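Local atomic coordinates of fibronectin-binding protein (Streptococcus pyogenes, PDB entry 5A0L), a protein that acts as a surface adhesin of a Gram-positive pathogen, whose thioester domain carries an internal thioester that mediates covalent binding to the host. Residues V7-P13 with Y61-F67; A30-N34 with L121-L125; N98-I103 with A130-Y134; V126-A130 with A167-I172. All coordinates share one frame; numbering follows the deposited sequence.

Interaction 1: residues V7-P13 with Y61-F67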
loop_
_atom_site.group_PDB
_atom_site.type_symbol
_atom_site.label_atom_id
_atom_site.label_comp_id
_atom_site.label_asym_id
_atom_site.label_seq_id
_atom_site.Cartn_x
_atom_site.Cartn_y
_atom_site.Cartn_z
ATOM N N VAL A 7 -19.223 1.951 7.961
ATOM C CA VAL A 7 -18.365 2.816 7.131
ATOM C C VAL A 7 -18.756 4.287 7.313
ATOM O O VAL A 7 -19.906 4.615 7.572
ATOM C CB VAL A 7 -18.343 2.435 5.628
ATOM C CG1 VAL A 7 -17.741 1.052 5.437
ATOM C CG2 VAL A 7 -19.703 2.556 4.984
ATOM N N PRO A 8 -17.791 5.182 7.129
ATOM C CA PRO A 8 -18.082 6.603 7.206
ATOM C C PRO A 8 -18.833 7.098 5.966
ATOM O O PRO A 8 -18.808 6.484 4.899
ATOM C CB PRO A 8 -16.691 7.227 7.279
ATOM C CG PRO A 8 -15.806 6.242 6.547
ATOM C CD PRO A 8 -16.357 4.906 6.943
ATOM N N ASN A 9 -19.499 8.227 6.098
ATOM C CA ASN A 9 -20.156 8.883 4.975
ATOM C C ASN A 9 -19.861 10.383 5.021
ATOM O O ASN A 9 -20.519 11.155 5.725
ATOM C CB ASN A 9 -21.662 8.615 4.965
ATOM C CG ASN A 9 -22.347 9.160 3.718
ATOM O OD1 ASN A 9 -21.725 9.816 2.881
ATOM N ND2 ASN A 9 -23.625 8.883 3.589
ATOM N N PHE A 10 -18.854 10.796 4.256
ATOM C CA PHE A 10 -18.393 12.182 4.195
ATOM C C PHE A 10 -18.515 12.659 2.760
ATOM O O PHE A 10 -18.110 11.970 1.836
ATOM C CB PHE A 10 -16.936 12.297 4.688
ATOM C CG PHE A 10 -16.797 12.220 6.199
ATOM C CD1 PHE A 10 -16.915 11.025 6.852
ATOM C CD2 PHE A 10 -16.565 13.347 6.945
ATOM C CE1 PHE A 10 -16.818 10.946 8.224
ATOM C CE2 PHE A 10 -16.452 13.280 8.323
ATOM C CZ PHE A 10 -16.595 12.073 8.960
ATOM N N LYS A 11 -19.018 13.858 2.563
ATOM C CA LYS A 11 -19.089 14.474 1.236
ATOM C C LYS A 11 -17.986 15.527 1.089
ATOM O O LYS A 11 -17.822 16.413 1.932
ATOM C CB LYS A 11 -20.451 15.126 0.993
ATOM C CG LYS A 11 -20.565 15.721 -0.421
ATOM C CD LYS A 11 -21.989 15.730 -0.964
ATOM C CE LYS A 11 -22.908 16.606 -0.142
ATOM N NZ LYS A 11 -22.637 18.052 -0.364
ATOM N N SER A 12 -17.191 15.383 0.034
ATOM C CA SER A 12 -16.123 16.323 -0.227
ATOM C C SER A 12 -16.673 17.717 -0.574
ATOM O O SER A 12 -17.657 17.828 -1.287
ATOM C CB SER A 12 -15.313 15.832 -1.424
ATOM O OG SER A 12 -14.243 16.737 -1.714
ATOM N N PRO A 13 -15.971 18.778 -0.156
ATOM C CA PRO A 13 -16.361 20.093 -0.691
ATOM C C PRO A 13 -16.072 20.289 -2.178
ATOM O O PRO A 13 -16.604 21.219 -2.759
ATOM C CB PRO A 13 -15.504 21.084 0.108
ATOM C CG PRO A 13 -14.377 20.288 0.637
ATOM C CD PRO A 13 -14.864 18.865 0.798
ATOM N N TYR A 61 -13.070 9.953 10.984
ATOM C CA TYR A 61 -13.944 10.802 11.820
ATOM C C TYR A 61 -13.181 11.957 12.479
ATOM O O TYR A 61 -13.740 12.664 13.316
ATOM C CB TYR A 61 -14.815 10.020 12.837
ATOM C CG TYR A 61 -15.598 8.895 12.225
ATOM C CD1 TYR A 61 -16.722 9.138 11.432
ATOM C CD2 TYR A 61 -15.210 7.584 12.428
ATOM C CE1 TYR A 61 -17.439 8.087 10.853
ATOM C CE2 TYR A 61 -15.923 6.535 11.861
ATOM C CZ TYR A 61 -17.033 6.792 11.084
ATOM O OH TYR A 61 -17.757 5.751 10.505
ATOM N N SER A 62 -11.938 12.186 12.075
ATOM C CA SER A 62 -11.158 13.352 12.508
ATOM C C SER A 62 -11.868 14.645 12.114
ATOM O O SER A 62 -12.779 14.654 11.268
ATOM C CB SER A 62 -9.729 13.366 11.906
ATOM O OG SER A 62 -8.890 12.321 12.406
ATOM N N THR A 63 -11.442 15.741 12.739
ATOM C CA THR A 63 -11.950 17.070 12.364
ATOM C C THR A 63 -11.387 17.607 11.051
ATOM O O THR A 63 -11.911 18.573 10.528
ATOM C CB THR A 63 -11.651 18.118 13.439
ATOM O OG1 THR A 63 -10.244 18.145 13.731
ATOM C CG2 THR A 63 -12.429 17.786 14.706
ATOM N N THR A 64 -10.309 16.978 10.589
ATOM C CA THR A 64 -9.675 17.208 9.315
ATOM C C THR A 64 -9.889 15.936 8.496
ATOM O O THR A 64 -9.549 14.845 8.968
ATOM C CB THR A 64 -8.139 17.369 9.529
ATOM O OG1 THR A 64 -7.846 18.468 10.421
ATOM C CG2 THR A 64 -7.414 17.482 8.282
ATOM N N ASN A 65 -10.447 16.089 7.302
ATOM C CA ASN A 65 -10.748 14.945 6.423
ATOM C C ASN A 65 -10.023 15.048 5.081
ATOM O O ASN A 65 -9.927 16.120 4.500
ATOM C CB ASN A 65 -12.233 14.833 6.178
ATOM C CG ASN A 65 -13.028 14.776 7.489
ATOM O OD1 ASN A 65 -13.884 15.617 7.720
ATOM N ND2 ASN A 65 -12.641 13.899 8.393
ATOM N N ASN A 66 -9.551 13.916 4.611
ATOM C CA ASN A 66 -8.785 13.790 3.399
ATOM C C ASN A 66 -9.662 13.280 2.259
ATOM O O ASN A 66 -10.238 12.194 2.363
ATOM C CB ASN A 66 -7.599 12.870 3.632
ATOM C CG ASN A 66 -6.699 13.331 4.717
ATOM O OD1 ASN A 66 -6.687 12.821 5.842
ATOM N ND2 ASN A 66 -5.931 14.355 4.404
ATOM N N PHE A 67 -9.710 14.052 1.168
ATOM C CA PHE A 67 -10.455 13.689 -0.005
ATOM C C PHE A 67 -9.525 13.468 -1.210
ATOM O O PHE A 67 -8.430 14.039 -1.255
ATOM C CB PHE A 67 -11.546 14.733 -0.303
ATOM C CG PHE A 67 -12.610 14.754 0.762
ATOM C CD1 PHE A 67 -13.564 13.740 0.842
ATOM C CD2 PHE A 67 -12.610 15.730 1.743
ATOM C CE1 PHE A 67 -14.529 13.744 1.866
ATOM C CE2 PHE A 67 -13.572 15.732 2.751
ATOM C CZ PHE A 67 -14.522 14.738 2.800
#
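From Pro-8 to Ser-12 the irregular N-terminal segment runs in the same direction as 61-67; the CA atoms are 7.5 Å apart at Pro-8 and Tyr-61, lie farther apart at Phe-10 and Asn-65, and come closest, 6.3 Å, at Ser-12 and Phe-67. The closer end is built on an aromatic face. Ser-12 stands over one side of the Phe-67 ring, its CA 3.6 Å from the ring centroid and 8° off the normal, which is a clear CH-pi contact. Its OG lies anti to the backbone N (chi1 -180°) beside the root of the Phe-67 side chain, and is hydrogen-bonded to the carbonyls of Tyr-17 and Asp-14. Pro-13 adds its CD, 3.9 Å from Phe-67 CE2, while Phe-10 sets its CB against the rim of the same ring, near its plane. Such contacts show how a strandless tail can be fastened to a barrel: Phe-67 belongs to strand 66-72, one of six in an antiparallel closed sheet, and the tail precedes the first of them, strand 19-23. Back toward the N terminus, the Phe-10 ring has two neighbours. Asn-65 OD1 comes to 3.5 Å from Phe-10 CE2, the amide turned 58° from the ring, and the rotation of this amide is limited by a bond from Asn-65 ND2 to Ser-62 O of 3.0 Å. Tyr-61 brings its CD1 to the edge of the Phe-10 ring, with CE1 of Phe-10 3.7 Å away. The phenol of Tyr-61 then reaches on to Pro-8, whose CA lies 3.4 Å from the tyrosine OH.

Interaction 2: residues A30-N34 with L121-L125. With ZN (zinc ion), chain C.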
loop_
_atom_site.group_PDB
_atom_site.type_symbol
_atom_site.label_atom_id
_atom_site.label_comp_id
_atom_site.label_asym_id
_atom_site.label_seq_id
_atom_site.Cartn_x
_atom_site.Cartn_y
_atom_site.Cartn_z
ATOM N N ALA A 30 2.187 3.121 16.935
ATOM C CA ALA A 30 2.396 4.106 15.874
ATOM C C ALA A 30 2.931 3.509 14.579
ATOM O O ALA A 30 2.825 4.127 13.516
ATOM C CB ALA A 30 3.336 5.197 16.361
ATOM N N ARG A 31 3.517 2.317 14.668
ATOM C CA ARG A 31 4.028 1.629 13.478
ATOM C C ARG A 31 2.935 1.202 12.486
ATOM O O ARG A 31 3.216 0.944 11.315
ATOM C CB ARG A 31 4.873 0.404 13.871
ATOM C CG ARG A 31 4.128 -0.711 14.587
ATOM C CD ARG A 31 5.086 -1.847 14.866
ATOM N NE ARG A 31 4.421 -2.911 15.599
ATOM C CZ ARG A 31 4.319 -2.981 16.922
ATOM N NH1 ARG A 31 4.840 -2.030 17.708
ATOM N NH2 ARG A 31 3.675 -4.010 17.467
ATOM N N TYR A 32 1.698 1.092 12.972
ATOM C CA TYR A 32 0.609 0.572 12.167
ATOM C C TYR A 32 -0.303 1.645 11.594
ATOM O O TYR A 32 -0.577 2.655 12.235
ATOM C CB TYR A 32 -0.268 -0.397 12.948
ATOM C CG TYR A 32 0.424 -1.658 13.430
ATOM C CD1 TYR A 32 1.224 -2.422 12.577
ATOM C CD2 TYR A 32 0.227 -2.128 14.702
ATOM C CE1 TYR A 32 1.828 -3.591 12.985
ATOM C CE2 TYR A 32 0.838 -3.286 15.133
ATOM C CZ TYR A 32 1.633 -4.014 14.265
ATOM O OH TYR A 32 2.261 -5.127 14.732
ATOM N N HIS A 33 -0.752 1.375 10.380
ATOM C CA HIS A 33 -1.821 2.090 9.721
ATOM C C HIS A 33 -2.711 1.068 9.002
ATOM O O HIS A 33 -2.261 -0.057 8.684
ATOM C CB HIS A 33 -1.285 3.130 8.712
ATOM C CG HIS A 33 -0.404 4.161 9.329
ATOM N ND1 HIS A 33 0.954 3.997 9.448
ATOM C CD2 HIS A 33 -0.695 5.332 9.938
ATOM C CE1 HIS A 33 1.473 5.044 10.056
ATOM N NE2 HIS A 33 0.494 5.866 10.375
ATOM N N ASN A 34 -3.947 1.447 8.702
ATOM C CA ASN A 34 -4.824 0.589 7.923
ATOM C C ASN A 34 -5.714 1.487 7.094
ATOM O O ASN A 34 -6.805 1.891 7.496
ATOM C CB ASN A 34 -5.604 -0.358 8.833
ATOM C CG ASN A 34 -6.374 -1.383 8.045
ATOM O OD1 ASN A 34 -6.517 -1.272 6.831
ATOM N ND2 ASN A 34 -6.832 -2.407 8.721
ATOM N N LEU A 121 -2.340 -6.478 10.421
ATOM C CA LEU A 121 -1.623 -5.196 10.484
ATOM C C LEU A 121 -0.164 -5.369 10.121
ATOM O O LEU A 121 0.442 -4.448 9.549
ATOM C CB LEU A 121 -1.796 -4.568 11.869
ATOM C CG LEU A 121 -3.194 -4.015 12.157
ATOM C CD1 LEU A 121 -3.400 -3.730 13.649
ATOM C CD2 LEU A 121 -3.502 -2.768 11.331
ATOM N N ASN A 122 0.428 -6.506 10.469
ATOM C CA ASN A 122 1.795 -6.806 10.043
ATOM C C ASN A 122 1.898 -7.066 8.524
ATOM O O ASN A 122 2.921 -6.721 7.917
ATOM C CB ASN A 122 2.353 -8.001 10.814
ATOM C CG ASN A 122 2.591 -7.702 12.273
ATOM O OD1 ASN A 122 2.893 -6.569 12.640
ATOM N ND2 ASN A 122 2.471 -8.738 13.121
ATOM N N ALA A 123 0.868 -7.668 7.953
ATOM C CA ALA A 123 0.850 -7.967 6.527
ATOM C C ALA A 123 0.743 -6.654 5.749
ATOM O O ALA A 123 1.390 -6.484 4.688
ATOM C CB ALA A 123 -0.277 -8.908 6.195
ATOM N N ILE A 124 -0.105 -5.744 6.222
ATOM C CA ILE A 124 -0.192 -4.394 5.625
ATOM C C ILE A 124 1.184 -3.724 5.726
ATOM O O ILE A 124 1.656 -3.128 4.754
ATOM C CB ILE A 124 -1.285 -3.588 6.352
ATOM C CG1 ILE A 124 -2.670 -4.132 6.008
ATOM C CG2 ILE A 124 -1.202 -2.106 5.994
ATOM C CD1 ILE A 124 -3.782 -3.623 6.892
ATOM N N LEU A 125 1.826 -3.815 6.870
ATOM C CA LEU A 125 3.118 -3.171 7.065
ATOM C C LEU A 125 4.169 -3.714 6.097
ATOM O O LEU A 125 4.960 -2.935 5.518
ATOM C CB LEU A 125 3.549 -3.291 8.517
ATOM C CG LEU A 125 4.844 -2.641 8.926
ATOM C CD1 LEU A 125 4.853 -1.148 8.616
ATOM C CD2 LEU A 125 5.033 -2.902 10.440
HETATM ZN ZN ZN C . 0.838 7.619 11.638
HETATM O O HOH W 1 2.287 6.629 12.939
HETATM O O HOH W 2 0.025 -1.553 9.244
HETATM O O HOH W 3 1.273 9.340 12.879
HETATM O O HOH W 4 2.312 8.475 10.423
HETATM O O HOH W 5 -0.622 7.142 13.088
HETATM O O HOH W 6 -0.517 8.899 10.710
#
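The loop linking strands 19-23 and 35-39 of the barrel is laid against the early turns of helix 120-135, and Tyr-32 is the residue that anchors it there. Its CG lies anti to the carbonyl carbon (chi1 -63°), which leads the ring to Leu-121 and Asn-122. The ring is held between two aliphatic groups: Arg-31 CG is centred over one face, and Leu-121 CB covers the opposite one, 3.9 Å from the ring centroid. The phenol OH donates a short bond of 2.6 Å to Asn-122 OD1, tilted 26° from the carbonyl plane. The same oxygen accepts from Arg-31 NH2 at 3.3 Å and, weakly, from Arg-31 NE; the guanidinium also forms a salt bridge to Glu-155, and Asn-122 ND2 is bonded to Gln-160. Water 2 bridges the two segments, donating to His-33 O at 2.8 Å and to Leu-121 O at 2.9 Å. Ile-124 CD1 packs at 3.6 Å from Asn-34 OD1, which is itself hydrogen-bonded to Gln-46. The CB of His-33 points away from the helix, and its imidazole, modelled in two conformers, binds a zinc ion through NE2 at 2.2 Å, with five waters as the other ligands. A phenol that gives one bond while receiving from a cation is probably polarised toward donation, consistent with its short link to Asn-122.

Interaction 3: residues N98-I103 with A130-Y134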
loop_
_atom_site.group_PDB
_atom_site.type_symbol
_atom_site.label_atom_id
_atom_site.label_comp_id
_atom_site.label_asym_id
_atom_site.label_seq_id
_atom_site.Cartn_x
_atom_site.Cartn_y
_atom_site.Cartn_z
ATOM N N ASN A 98 5.779 -4.465 -11.867
ATOM C CA ASN A 98 6.356 -4.617 -10.558
ATOM C C ASN A 98 5.352 -4.298 -9.457
ATOM O O ASN A 98 5.170 -5.070 -8.513
ATOM C CB ASN A 98 7.632 -3.792 -10.400
ATOM C CG ASN A 98 8.805 -4.357 -11.149
ATOM O OD1 ASN A 98 8.883 -5.554 -11.446
ATOM N ND2 ASN A 98 9.760 -3.495 -11.408
ATOM N N ILE A 99 4.686 -3.154 -9.578
ATOM C CA ILE A 99 3.747 -2.739 -8.556
ATOM C C ILE A 99 2.525 -3.673 -8.536
ATOM O O ILE A 99 2.076 -4.051 -7.423
ATOM C CB ILE A 99 3.379 -1.266 -8.744
ATOM C CG1 ILE A 99 4.599 -0.384 -8.356
ATOM C CG2 ILE A 99 2.136 -0.875 -7.942
ATOM C CD1 ILE A 99 4.533 1.047 -8.769
ATOM N N LEU A 100 1.990 -4.020 -9.707
ATOM C CA LEU A 100 0.845 -4.930 -9.721
ATOM C C LEU A 100 1.152 -6.257 -9.031
ATOM O O LEU A 100 0.332 -6.785 -8.284
ATOM C CB LEU A 100 0.356 -5.171 -11.135
ATOM C CG LEU A 100 -0.220 -4.030 -11.927
ATOM C CD1 LEU A 100 -0.576 -4.457 -13.328
ATOM C CD2 LEU A 100 -1.396 -3.420 -11.255
ATOM N N ASN A 101 2.349 -6.807 -9.299
ATOM C CA ASN A 101 2.696 -8.077 -8.718
ATOM C C ASN A 101 2.943 -7.982 -7.220
ATOM O O ASN A 101 2.623 -8.930 -6.481
ATOM C CB ASN A 101 3.840 -8.746 -9.474
ATOM C CG ASN A 101 3.367 -9.459 -10.725
ATOM O OD1 ASN A 101 3.016 -10.652 -10.674
ATOM N ND2 ASN A 101 3.322 -8.748 -11.850
ATOM N N VAL A 102 3.494 -6.869 -6.735
ATOM C CA VAL A 102 3.591 -6.670 -5.295
ATOM C C VAL A 102 2.216 -6.715 -4.617
ATOM O O VAL A 102 1.992 -7.436 -3.639
ATOM C CB VAL A 102 4.301 -5.348 -4.945
ATOM C CG1 VAL A 102 4.113 -4.980 -3.481
ATOM C CG2 VAL A 102 5.774 -5.454 -5.293
ATOM N N ILE A 103 1.270 -5.955 -5.164
ATOM C CA ILE A 103 -0.049 -5.871 -4.538
ATOM C C ILE A 103 -0.750 -7.241 -4.607
ATOM O O ILE A 103 -1.375 -7.655 -3.621
ATOM C CB ILE A 103 -0.895 -4.747 -5.165
ATOM C CG1 ILE A 103 -0.309 -3.363 -4.848
ATOM C CG2 ILE A 103 -2.335 -4.838 -4.768
ATOM C CD1 ILE A 103 -0.401 -2.968 -3.415
ATOM N N ALA A 130 7.104 -2.914 0.727
ATOM C CA ALA A 130 7.394 -3.323 -0.626
ATOM C C ALA A 130 6.944 -2.272 -1.620
ATOM O O ALA A 130 7.604 -2.042 -2.660
ATOM C CB ALA A 130 6.757 -4.675 -0.916
ATOM N N ILE A 131 5.824 -1.613 -1.350
ATOM C CA ILE A 131 5.374 -0.538 -2.245
ATOM C C ILE A 131 6.374 0.628 -2.243
ATOM O O ILE A 131 6.731 1.148 -3.303
ATOM C CB ILE A 131 3.928 -0.079 -1.909
ATOM C CG1 ILE A 131 2.936 -1.190 -2.311
ATOM C CG2 ILE A 131 3.581 1.258 -2.574
ATOM C CD1 ILE A 131 2.940 -1.544 -3.778
ATOM N N TRP A 132 6.854 1.018 -1.076
ATOM C CA TRP A 132 7.811 2.114 -0.976
ATOM C C TRP A 132 9.139 1.780 -1.642
ATOM O O TRP A 132 9.830 2.699 -2.126
ATOM C CB TRP A 132 8.002 2.504 0.477
ATOM C CG TRP A 132 6.865 3.259 1.094
ATOM C CD1 TRP A 132 5.982 4.072 0.466
ATOM C CD2 TRP A 132 6.546 3.319 2.483
ATOM N NE1 TRP A 132 5.114 4.651 1.369
ATOM C CE2 TRP A 132 5.439 4.190 2.615
ATOM C CE3 TRP A 132 7.059 2.703 3.625
ATOM C CZ2 TRP A 132 4.879 4.492 3.859
ATOM C CZ3 TRP A 132 6.494 2.998 4.852
ATOM C CH2 TRP A 132 5.412 3.875 4.950
ATOM N N TYR A 133 9.513 0.512 -1.694
ATOM C CA TYR A 133 10.693 0.103 -2.467
ATOM C C TYR A 133 10.546 0.586 -3.915
ATOM O O TYR A 133 11.548 1.022 -4.533
ATOM C CB TYR A 133 10.826 -1.425 -2.397
ATOM C CG TYR A 133 11.997 -1.993 -3.150
ATOM C CD1 TYR A 133 13.268 -1.999 -2.580
ATOM C CD2 TYR A 133 11.833 -2.584 -4.405
ATOM C CE1 TYR A 133 14.348 -2.573 -3.271
ATOM C CE2 TYR A 133 12.898 -3.149 -5.094
ATOM C CZ TYR A 133 14.153 -3.127 -4.522
ATOM O OH TYR A 133 15.208 -3.685 -5.210
ATOM N N TYR A 134 9.346 0.547 -4.451
ATOM C CA TYR A 134 9.105 0.971 -5.827
ATOM C C TYR A 134 8.683 2.424 -5.975
ATOM O O TYR A 134 9.021 3.051 -6.981
ATOM C CB TYR A 134 8.106 0.039 -6.518
ATOM C CG TYR A 134 8.673 -1.324 -6.850
ATOM C CD1 TYR A 134 9.656 -1.471 -7.843
ATOM C CD2 TYR A 134 8.292 -2.464 -6.150
ATOM C CE1 TYR A 134 10.224 -2.692 -8.113
ATOM C CE2 TYR A 134 8.838 -3.717 -6.465
ATOM C CZ TYR A 134 9.819 -3.820 -7.430
ATOM O OH TYR A 134 10.376 -5.016 -7.759
#
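Tyr-134 N and Ile-131 O form the shortest polar bond of this contact, 2.9 Å, and it lies within one helix rather than between the two. It spans three residues instead of four, a tightening of the turn near the C-terminal end of helix 120-135, and the side chains of both residues reach helix 92-105. The segments 98-103 and 130-134 run nearly antiparallel (175°), their axes 10.0 Å apart. At one end Asn-98 crosses the Tyr-134 ring at about a right angle: its CB sits over one face, 3.8 Å from the centroid, and its ND2 comes to 3.4 Å from Tyr-134 CE1, the amide inclined 29° to the ring. The other face is covered by the ring edge of the adjacent Tyr-133. Val-102 fills the middle with both branches. Its CG1, anti to the backbone N (chi1 166°), meets Ala-130 CB at 3.7 Å, while CG2 touches Tyr-134 CE2, also at 3.7 Å. Beyond it, Ile-103 CD1 approaches Ile-131 CD1, though Ile-131 has two modelled conformers and that pairing is less certain. Leu-204 of strand 203-205 closes over both isoleucines. Since, apart from the Asn-98 amide lying against the Tyr-134 ring, the helices meet through hydrocarbon, their attachment probably rests on dispersion and the exclusion of water.

Interaction 4: residues V126-A130 with A167-I172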
loop_
_atom_site.group_PDB
_atom_site.type_symbol
_atom_site.label_atom_id
_atom_site.label_comp_id
_atom_site.label_asym_id
_atom_site.label_seq_id
_atom_site.Cartn_x
_atom_site.Cartn_y
_atom_site.Cartn_z
ATOM N N VAL A 126 4.212 -5.028 5.930
ATOM C CA VAL A 126 5.130 -5.627 4.950
ATOM C C VAL A 126 4.832 -5.132 3.539
ATOM O O VAL A 126 5.749 -4.708 2.809
ATOM C CB VAL A 126 5.080 -7.157 5.023
ATOM C CG1 VAL A 126 5.798 -7.802 3.852
ATOM C CG2 VAL A 126 5.661 -7.645 6.327
ATOM N N THR A 127 3.582 -5.181 3.145
ATOM C CA THR A 127 3.207 -4.798 1.796
ATOM C C THR A 127 3.529 -3.330 1.556
ATOM O O THR A 127 4.013 -2.948 0.484
ATOM C CB THR A 127 1.727 -5.085 1.531
ATOM O OG1 THR A 127 1.434 -6.467 1.843
ATOM C CG2 THR A 127 1.354 -4.847 0.109
ATOM N N GLN A 128 3.267 -2.509 2.564
ATOM C CA GLN A 128 3.544 -1.071 2.485
ATOM C C GLN A 128 5.030 -0.827 2.238
ATOM O O GLN A 128 5.403 0.066 1.452
ATOM C CB GLN A 128 3.101 -0.412 3.796
ATOM C CG GLN A 128 3.347 1.105 3.837
ATOM C CD GLN A 128 2.520 1.836 2.830
ATOM O OE1 GLN A 128 1.335 2.128 3.061
ATOM N NE2 GLN A 128 3.115 2.111 1.657
ATOM N N ASN A 129 5.890 -1.577 2.904
ATOM C CA ASN A 129 7.316 -1.430 2.682
ATOM C C ASN A 129 7.720 -1.860 1.269
ATOM O O ASN A 129 8.578 -1.204 0.655
ATOM C CB ASN A 129 8.116 -2.194 3.734
ATOM C CG ASN A 129 8.339 -1.381 4.980
ATOM O OD1 ASN A 129 9.284 -0.605 5.041
ATOM N ND2 ASN A 129 7.454 -1.486 5.948
ATOM N N ALA A 130 7.104 -2.914 0.727
ATOM C CA ALA A 130 7.394 -3.323 -0.626
ATOM C C ALA A 130 6.944 -2.272 -1.620
ATOM O O ALA A 130 7.604 -2.042 -2.660
ATOM C CB ALA A 130 6.757 -4.675 -0.916
ATOM N N ALA A 167 8.610 -12.679 3.738
ATOM C CA ALA A 167 7.612 -12.190 2.799
ATOM C C ALA A 167 8.136 -10.961 2.051
ATOM O O ALA A 167 7.961 -10.843 0.838
ATOM C CB ALA A 167 6.299 -11.893 3.485
ATOM N N LEU A 168 8.725 -10.036 2.802
ATOM C CA LEU A 168 9.222 -8.807 2.176
ATOM C C LEU A 168 10.278 -9.120 1.089
ATOM O O LEU A 168 10.239 -8.553 -0.010
ATOM C CB LEU A 168 9.757 -7.870 3.248
ATOM C CG LEU A 168 10.254 -6.524 2.730
ATOM C CD1 LEU A 168 9.210 -5.798 1.913
ATOM C CD2 LEU A 168 10.703 -5.671 3.917
ATOM N N LYS A 169 11.183 -10.041 1.383
ATOM C CA LYS A 169 12.194 -10.423 0.412
ATOM C C LYS A 169 11.552 -10.951 -0.878
ATOM O O LYS A 169 11.984 -10.615 -1.981
ATOM C CB LYS A 169 13.105 -11.498 0.982
ATOM C CG LYS A 169 14.005 -11.033 2.090
ATOM C CD LYS A 169 14.836 -12.210 2.606
ATOM C CE LYS A 169 15.613 -11.817 3.821
ATOM N NZ LYS A 169 16.279 -13.005 4.423
ATOM N N LYS A 170 10.507 -11.771 -0.740
ATOM C CA LYS A 170 9.845 -12.318 -1.918
ATOM C C LYS A 170 9.164 -11.222 -2.729
ATOM O O LYS A 170 9.150 -11.241 -3.963
ATOM C CB LYS A 170 8.857 -13.424 -1.528
ATOM C CG LYS A 170 9.532 -14.664 -0.922
ATOM C CD LYS A 170 8.537 -15.718 -0.434
ATOM C CE LYS A 170 9.181 -16.801 0.439
ATOM N NZ LYS A 170 8.058 -17.616 0.985
ATOM N N LEU A 171 8.554 -10.263 -2.037
ATOM C CA LEU A 171 7.821 -9.196 -2.689
ATOM C C LEU A 171 8.707 -8.280 -3.516
ATOM O O LEU A 171 8.224 -7.741 -4.512
ATOM C CB LEU A 171 6.996 -8.377 -1.701
ATOM C CG LEU A 171 5.792 -9.057 -1.056
ATOM C CD1 LEU A 171 5.227 -8.174 0.051
ATOM C CD2 LEU A 171 4.708 -9.359 -2.082
ATOM N N ILE A 172 9.951 -8.057 -3.078
ATOM C CA ILE A 172 10.833 -7.104 -3.762
ATOM C C ILE A 172 11.802 -7.784 -4.726
ATOM O O ILE A 172 12.633 -7.116 -5.349
ATOM C CB ILE A 172 11.575 -6.178 -2.772
ATOM C CG1 ILE A 172 12.550 -6.959 -1.874
ATOM C CG2 ILE A 172 10.574 -5.380 -1.942
ATOM C CD1 ILE A 172 13.402 -6.084 -0.968
#
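Ala-130 and Leu-171 meet through their CB atoms at 3.8 Å, where the axes of the segments of helix 120-135 and helix 158-172 pass 9.4 Å apart. Around this point the packing is dense. Leu-171 CD1 bends back to lie 3.9 Å from Val-126 CG1, the two side chains crossing at about a right angle. Leu-168 packs on backbone instead: with CG anti to the backbone N (chi1 -178°), its CD1 is carried over the backbone of the facing helix, 3.7 Å from Val-126 O and 3.8 Å from Ala-130 N. A methyl thus rests on a helical turn whose own N-H and carbonyl are already paired, Ala-130 N bonding to Val-126 O. The pair illustrates how helices that run in roughly the same direction, here 33° apart, can share an apolar seam in the helical part of a thioester domain. On its far side helix 120-135 approaches the barrel, where Gln-128 NE2 is hydrogen-bonded to the carbonyl of Cys-49; as the chain's single cysteine, Cys-49 is probably the one that forms the thioester. The margins of the seam are looser. Partly exposed Asn-129 offers just its CB to Leu-168 CD1, at 4.2 Å, and its amide turns away to Leu-125 O. Ile-172, also partly exposed, touches Ala-130 CB with its CG2 branch at 4.0 Å.

From the N terminus, interaction 1 comes first, closing a loop of 47 residues that contains three barrel strands and fixing the leading tail to strand 66-72. Interaction 2 opens within that loop and closes beyond it, so the two cross; it binds a loop of the barrel to helix 120-135. Interaction 3 in turn starts inside the span of interaction 2 and ends past it, pairing helix 92-105 with the same helix 120-135. Interaction 4 begins on the stretch where interaction 3 ends, shares Ala-130 with it and brings in helix 158-172. Interactions 3 and 4 touch, whereas interaction 1 stands apart, its centre about 30 Å from that of interaction 4.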